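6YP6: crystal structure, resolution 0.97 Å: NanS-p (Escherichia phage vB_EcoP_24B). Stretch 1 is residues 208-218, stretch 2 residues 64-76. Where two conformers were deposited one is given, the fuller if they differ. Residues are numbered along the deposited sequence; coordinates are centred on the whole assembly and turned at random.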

ATOM      1  N   LEU A 208       6.097  -7.967  -8.104  1.00  7.70           N
ATOM      2  CA  LEU A 208       7.464  -7.521  -7.895  1.00  8.20           C
ATOM      3  C   LEU A 208       7.412  -6.138  -7.263  1.00  7.86           C
ATOM      4  O   LEU A 208       6.723  -5.242  -7.762  1.00  8.92           O
ATOM      5  CB  LEU A 208       8.237  -7.452  -9.211  1.00  9.28           C
ATOM      6  CG  LEU A 208       8.910  -8.746  -9.661  1.00 12.85           C
ATOM      7  CD1 LEU A 208       7.915  -9.839  -9.888  1.00 14.34           C
ATOM      8  CD2 LEU A 208       9.723  -8.476 -10.915  1.00 13.67           C
ATOM      9  N   ILE A 209       8.140  -5.964  -6.172  1.00  7.68           N
ATOM     10  CA  ILE A 209       8.223  -4.687  -5.474  1.00  7.90           C
ATOM     11  C   ILE A 209       9.618  -4.114  -5.668  1.00  8.14           C
ATOM     12  O   ILE A 209      10.618  -4.779  -5.377  1.00  8.98           O
ATOM     13  CB  ILE A 209       7.911  -4.851  -3.974  1.00  9.48           C
ATOM     14  CG1 ILE A 209       6.545  -5.471  -3.749  1.00 11.25           C
ATOM     15  CG2 ILE A 209       8.085  -3.514  -3.253  1.00  9.49           C
ATOM     16  CD1 ILE A 209       5.436  -4.637  -4.184  1.00 12.95           C
ATOM     17  N   ASP A 210       9.683  -2.880  -6.148  1.00  7.69           N
ATOM     18  CA  ASP A 210      10.927  -2.125  -6.246  1.00  8.44           C
ATOM     19  C   ASP A 210      11.210  -1.401  -4.932  1.00  8.33           C
ATOM     20  O   ASP A 210      12.322  -1.473  -4.400  1.00  9.14           O
ATOM     21  CB  ASP A 210      10.782  -1.114  -7.392  1.00  9.12           C
ATOM     22  CG  ASP A 210      12.098  -0.556  -7.868  1.00 11.03           C
ATOM     23  OD1 ASP A 210      13.083  -1.318  -7.932  1.00 11.95           O
ATOM     24  OD2 ASP A 210      12.133   0.630  -8.276  1.00 11.36           O
ATOM     25  N   SER A 211      10.200  -0.706  -4.414  1.00  8.08           N
ATOM     26  CA  SER A 211      10.335   0.052  -3.186  1.00  8.23           C
ATOM     27  C   SER A 211       8.961   0.280  -2.573  1.00  7.75           C
ATOM     28  O   SER A 211       7.933   0.266  -3.261  1.00  7.89           O
ATOM     29  CB  SER A 211      11.000   1.401  -3.463  1.00 10.00           C
ATOM     30  OG  SER A 211      10.202   2.179  -4.337  1.00 11.60           O
ATOM     31  N   ILE A 212       8.975   0.497  -1.254  1.00  7.81           N
ATOM     32  CA  ILE A 212       7.839   0.970  -0.467  1.00  7.94           C
ATOM     33  C   ILE A 212       8.409   2.019   0.473  1.00  8.39           C
ATOM     34  O   ILE A 212       9.461   1.788   1.073  1.00  9.27           O
ATOM     35  CB  ILE A 212       7.221  -0.152   0.392  1.00  8.57           C
ATOM     36  CG1 ILE A 212       6.742  -1.318  -0.465  1.00  9.95           C
ATOM     37  CG2 ILE A 212       6.075   0.387   1.255  1.00  9.17           C
ATOM     38  CD1 ILE A 212       6.469  -2.573   0.324  1.00 11.22           C
ATOM     39  N   ALA A 213       7.739   3.154   0.627  1.00  8.00           N
ATOM     40  CA  ALA A 213       8.247   4.138   1.573  1.00  7.90           C
ATOM     41  C   ALA A 213       7.126   5.011   2.110  1.00  7.68           C
ATOM     42  O   ALA A 213       6.094   5.199   1.460  1.00  8.33           O
ATOM     43  CB  ALA A 213       9.316   5.046   0.951  1.00  9.37           C
ATOM     44  N   VAL A 214       7.350   5.557   3.300  1.00  7.27           N
ATOM     45  CA  VAL A 214       6.586   6.690   3.797  1.00  7.29           C
ATOM     46  C   VAL A 214       7.582   7.803   4.048  1.00  8.13           C
ATOM     47  O   VAL A 214       8.589   7.592   4.737  1.00  8.36           O
ATOM     48  CB  VAL A 214       5.770   6.358   5.058  1.00  7.72           C
ATOM     49  CG1 VAL A 214       4.993   7.589   5.502  1.00  8.61           C
ATOM     50  CG2 VAL A 214       4.829   5.193   4.798  1.00  7.93           C
ATOM     51  N   GLU A 215       7.315   8.968   3.475  1.00  8.65           N
ATOM     52  CA  GLU A 215       8.169  10.139   3.612  1.00  9.28           C
ATOM     53  C   GLU A 215       7.343  11.272   4.196  1.00  8.87           C
ATOM     54  O   GLU A 215       6.132  11.367   3.950  1.00  9.47           O
ATOM     55  CB  GLU A 215       8.758  10.524   2.250  1.00 11.82           C
ATOM     56  CG  GLU A 215       9.776   9.502   1.750  1.00 14.50           C
ATOM     57  CD  GLU A 215      10.169   9.659   0.292  1.00 17.13           C
ATOM     58  OE1 GLU A 215       9.378  10.196  -0.521  1.00 17.51           O
ATOM     59  OE2 GLU A 215      11.291   9.226  -0.047  1.00 18.77           O
ATOM     60  N   VAL A 216       7.997  12.107   4.997  1.00  8.68           N
ATOM     61  CA  VAL A 216       7.357  13.222   5.680  1.00  9.30           C
ATOM     62  C   VAL A 216       8.087  14.489   5.269  1.00  9.85           C
ATOM     63  O   VAL A 216       9.324  14.539   5.277  1.00 10.09           O
ATOM     64  CB  VAL A 216       7.378  13.028   7.207  1.00  9.89           C
ATOM     65  CG1 VAL A 216       6.721  14.188   7.900  1.00 10.52           C
ATOM     66  CG2 VAL A 216       6.670  11.712   7.565  1.00 10.21           C
ATOM     67  N   ASN A 217       7.327  15.505   4.887  1.00 10.58           N
ATOM     68  CA  ASN A 217       7.944  16.760   4.489  1.00 12.67           C
ATOM     69  C   ASN A 217       8.762  17.345   5.638  1.00 14.70           C
ATOM     70  O   ASN A 217       8.397  17.217   6.805  1.00 14.69           O
ATOM     71  CB  ASN A 217       6.866  17.750   4.064  1.00 13.27           C
ATOM     72  CG  ASN A 217       6.141  17.315   2.813  1.00 14.07           C
ATOM     73  OD1 ASN A 217       6.707  16.653   1.949  1.00 15.47           O
ATOM     74  ND2 ASN A 217       4.879  17.697   2.708  1.00 13.90           N
ATOM     75  N   SER A 218       9.885  17.976   5.303  1.00 17.71           N
ATOM     76  CA  SER A 218      10.735  18.583   6.330  1.00 21.09           C
ATOM     77  C   SER A 218      10.640  20.097   6.260  1.00 23.03           C
ATOM     78  O   SER A 218      10.654  20.671   5.170  1.00 24.14           O
ATOM     79  CB  SER A 218      12.198  18.155   6.173  1.00 22.22           C
ATOM     80  OG  SER A 218      13.025  18.738   7.173  1.00 23.41           O
TER
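Stretch 2 (64-76) AALLQKGGQIRCR

An antiparallel strand pair sorts its side chains by alternation, and the rotamers on each face then answer to what lies beside them; the C-terminal strand of NanS-p and its partner, 132 or more residues away in sequence, illustrate the principle. Stretch 2 begins as a helix, 64-69, turns at Gly-70 and runs on as strand 71-76. That strand lies beside 211-216 with N-to-C directions 177° apart and axes 4.7 Å apart at closest approach, whereas the helix crosses the same strand at 52°, its axis 8.4 Å away.

The backbone ladder fixes the register. Ala-213 pairs with Arg-74 through both amides, Arg-74 N to Ala-213 O at 2.8 Å and Ala-213 N to Arg-74 O at 2.9 Å, and Glu-215 pairs likewise with Gln-72. At one end Asp-210 N reaches Arg-76 O at 2.9 Å; at the other, Asn-217 N reaches Gly-70 O, also at 2.9 Å.

On the face carrying Ser-211, Ala-213 and Glu-215, polar side chains predominate. Arg-74 leaves its backbone with chi1 p and then extends, chi2 and chi3 both t, so that its end comes back over the neighbouring strand. One face of the guanidinium covers the small side chain of Ala-213, whose CB is 3.7 Å from Arg-74 CZ, while its edge meets Glu-215 in a salt bridge, Arg-74 NH2 to Glu-215 OE2 at 2.8 Å; a weak bond from Arg-74 NE to Glu-215 OE1, 3.2 Å, makes the grip two-pronged. Glu-215, chi1 m and chi2 t, brings its carboxylate to this edge. A water accepts from Arg-74 NH1 at 2.7 Å and lies 2.8 Å from Ser-211 OG, linking the two side chains. Arg-76, t through chi1 to chi3, instead reaches the corner at Asp-210, where Arg-76 NH1 and Asp-210 OD2 form a salt bridge at 2.9 Å.

The opposite face is apolar. Ile-212 CG1 lies 4.1 Å from Cys-75 SG, and Val-214 CG2 lies 4.1 Å from Ile-73 CG1. Val-214 and Val-216 are both t, and the helix packs against them: Val-214 CG1 is 4.2 Å from Leu-66 CD2, and Val-216 meets Ala-65 and Leu-66, CG1 to Ala-65 CB and CG2 to Leu-66 CB each 4.2 Å.

The turn requires glycine twice. Gly-70 has positive phi, and a CB there would clash with Asn-217 ND2, which donates to Lys-69 O at 3.1 Å; at Gly-71 a CB would strike Glu-215 O.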

ATOM      1  N   ALA A  64       1.525  10.951  13.199  1.00  9.32           N
ATOM      2  CA  ALA A  64       1.136  12.323  13.522  1.00 10.17           C
ATOM      3  C   ALA A  64       1.913  13.349  12.701  1.00 10.73           C
ATOM      4  O   ALA A  64       1.342  14.342  12.243  1.00 11.39           O
ATOM      5  CB  ALA A  64       1.307  12.585  15.013  1.00 10.84           C
ATOM      6  N   ALA A  65       3.214  13.141  12.515  1.00 10.63           N
ATOM      7  CA  ALA A  65       4.009  14.117  11.773  1.00 11.29           C
ATOM      8  C   ALA A  65       3.630  14.137  10.298  1.00 11.09           C
ATOM      9  O   ALA A  65       3.664  15.195   9.661  1.00 11.69           O
ATOM     10  CB  ALA A  65       5.503  13.847  11.933  1.00 12.11           C
ATOM     11  N   LEU A  66       3.304  12.971   9.725  1.00 10.71           N
ATOM     12  CA  LEU A  66       2.801  12.932   8.353  1.00 10.20           C
ATOM     13  C   LEU A  66       1.555  13.801   8.215  1.00 10.11           C
ATOM     14  O   LEU A  66       1.433  14.590   7.267  1.00 10.59           O
ATOM     15  CB  LEU A  66       2.519  11.479   7.954  1.00  9.20           C
ATOM     16  CG  LEU A  66       1.864  11.293   6.581  1.00  8.91           C
ATOM     17  CD1 LEU A  66       2.732  11.782   5.445  1.00  9.48           C
ATOM     18  CD2 LEU A  66       1.514   9.821   6.382  1.00  9.15           C
ATOM     19  N   LEU A  67       0.630  13.691   9.170  1.00  9.79           N
ATOM     20  CA  LEU A  67      -0.582  14.499   9.109  1.00  9.62           C
ATOM     21  C   LEU A  67      -0.271  15.989   9.262  1.00 10.12           C
ATOM     22  O   LEU A  67      -0.878  16.820   8.580  1.00 10.10           O
ATOM     23  CB  LEU A  67      -1.557  14.066  10.201  1.00 10.06           C
ATOM     24  CG  LEU A  67      -2.235  12.719   9.959  1.00 10.69           C
ATOM     25  CD1 LEU A  67      -2.995  12.270  11.200  1.00 11.40           C
ATOM     26  CD2 LEU A  67      -3.191  12.801   8.789  1.00 12.44           C
ATOM     27  N   GLN A  68       0.669  16.339  10.149  1.00 10.94           N
ATOM     28  CA  GLN A  68       0.978  17.739  10.433  1.00 11.91           C
ATOM     29  C   GLN A  68       1.733  18.380   9.280  1.00 11.86           C
ATOM     30  O   GLN A  68       1.418  19.502   8.858  1.00 12.30           O
ATOM     31  CB  GLN A  68       1.799  17.829  11.729  1.00 14.54           C
ATOM     32  CG  GLN A  68       2.411  19.196  12.069  1.00 17.89           C
ATOM     33  CD  GLN A  68       3.637  19.079  12.986  1.00 21.37           C
ATOM     34  OE1 GLN A  68       3.814  18.075  13.679  1.00 23.38           O
ATOM     35  NE2 GLN A  68       4.491  20.091  12.967  1.00 22.49           N
ATOM     36  N   LYS A  69       2.767  17.699   8.789  1.00 11.97           N
ATOM     37  CA  LYS A  69       3.682  18.286   7.828  1.00 12.05           C
ATOM     38  C   LYS A  69       3.363  17.917   6.391  1.00 11.44           C
ATOM     39  O   LYS A  69       3.868  18.576   5.470  1.00 12.36           O
ATOM     40  CB  LYS A  69       5.109  17.824   8.136  1.00 13.94           C
ATOM     41  CG  LYS A  69       5.624  18.243   9.496  1.00 15.68           C
ATOM     42  CD  LYS A  69       7.039  17.720   9.750  1.00 17.89           C
ATOM     43  CE  LYS A  69       7.530  18.058  11.149  1.00 20.01           C
ATOM     44  NZ  LYS A  69       8.312  16.933  11.734  1.00 21.82           N
ATOM     45  N   GLY A  70       2.550  16.885   6.179  1.00 10.82           N
ATOM     46  CA  GLY A  70       2.358  16.320   4.863  1.00 10.49           C
ATOM     47  C   GLY A  70       3.489  15.384   4.494  1.00  9.53           C
ATOM     48  O   GLY A  70       4.502  15.269   5.191  1.00 10.03           O
ATOM     49  N   GLY A  71       3.304  14.694   3.376  1.00  9.38           N
ATOM     50  CA  GLY A  71       4.258  13.693   2.921  1.00  9.08           C
ATOM     51  C   GLY A  71       3.551  12.726   1.989  1.00  8.52           C
ATOM     52  O   GLY A  71       2.531  13.063   1.401  1.00  9.56           O
ATOM     53  N   GLN A  72       4.109  11.522   1.875  0.50  8.58           N
ATOM     54  CA  GLN A  72       3.542  10.543   0.963  0.50  9.14           C
ATOM     55  C   GLN A  72       3.774   9.126   1.469  0.50  8.29           C
ATOM     56  O   GLN A  72       4.759   8.841   2.153  0.50  8.87           O
ATOM     57  CB  GLN A  72       4.151  10.650  -0.443  0.50 10.64           C
ATOM     58  CG  GLN A  72       3.961  11.978  -1.140  0.50 12.11           C
ATOM     59  CD  GLN A  72       4.207  11.864  -2.623  0.50 13.52           C
ATOM     60  OE1 GLN A  72       4.985  11.023  -3.079  0.50 15.26           O
ATOM     61  NE2 GLN A  72       3.513  12.679  -3.390  0.50 12.77           N
ATOM     62  N   ILE A  73       2.843   8.242   1.110  1.00  7.22           N
ATOM     63  CA  ILE A  73       3.009   6.794   1.158  1.00  7.48           C
ATOM     64  C   ILE A  73       3.178   6.365  -0.295  1.00  7.99           C
ATOM     65  O   ILE A  73       2.352   6.736  -1.133  1.00  8.65           O
ATOM     66  CB  ILE A  73       1.759   6.123   1.750  1.00  8.01           C
ATOM     67  CG1 ILE A  73       1.405   6.683   3.134  1.00  8.22           C
ATOM     68  CG2 ILE A  73       1.922   4.600   1.767  1.00  8.76           C
ATOM     69  CD1 ILE A  73       0.058   6.218   3.659  1.00  8.90           C
ATOM     70  N   ARG A  74       4.235   5.613  -0.613  1.00  7.76           N
ATOM     71  CA  ARG A  74       4.515   5.306  -2.015  1.00  8.27           C
ATOM     72  C   ARG A  74       4.996   3.874  -2.203  1.00  7.94           C
ATOM     73  O   ARG A  74       5.592   3.260  -1.311  1.00  8.29           O
ATOM     74  CB  ARG A  74       5.522   6.276  -2.648  1.00 10.43           C
ATOM     75  CG  ARG A  74       6.839   6.368  -1.954  1.00 11.48           C
ATOM     76  CD  ARG A  74       7.794   7.204  -2.783  1.00 13.19           C
ATOM     77  NE  ARG A  74       9.084   7.438  -2.139  1.00 14.22           N
ATOM     78  CZ  ARG A  74      10.142   6.634  -2.240  1.00 14.40           C
ATOM     79  NH1 ARG A  74      10.074   5.506  -2.924  1.00 14.98           N
ATOM     80  NH2 ARG A  74      11.269   6.962  -1.631  1.00 15.53           N
ATOM     81  N   CYS A  75       4.753   3.358  -3.405  1.00  7.45           N
ATOM     82  CA  CYS A  75       5.234   2.049  -3.804  1.00  7.32           C
ATOM     83  C   CYS A  75       5.418   2.015  -5.313  1.00  7.44           C
ATOM     84  O   CYS A  75       4.566   2.500  -6.054  1.00  9.13           O
ATOM     85  CB  CYS A  75       4.221   0.976  -3.391  1.00  7.53           C
ATOM     86  SG  CYS A  75       4.607  -0.733  -3.869  1.00  8.22           S
ATOM     87  N   ARG A  76       6.505   1.392  -5.755  1.00  7.26           N
ATOM     88  CA  ARG A  76       6.722   1.069  -7.161  1.00  7.36           C
ATOM     89  C   ARG A  76       6.700  -0.451  -7.288  1.00  7.05           C
ATOM     90  O   ARG A  76       7.411  -1.151  -6.549  1.00  7.12           O
ATOM     91  CB  ARG A  76       8.036   1.674  -7.659  1.00  8.04           C
ATOM     92  CG  ARG A  76       8.314   1.368  -9.129  1.00  8.38           C
ATOM     93  CD  ARG A  76       9.369   2.285  -9.729  1.00  9.59           C
ATOM     94  NE  ARG A  76       9.510   2.090 -11.177  1.00 10.12           N
ATOM     95  CZ  ARG A  76      10.413   1.305 -11.771  1.00 10.11           C
ATOM     96  NH1 ARG A  76      11.306   0.614 -11.071  1.00 10.67           N
ATOM     97  NH2 ARG A  76      10.429   1.219 -13.092  1.00 11.28           N
TER
HETATM   98  O   HOH W   1       8.080   3.953  -3.961  1.00 14.42           O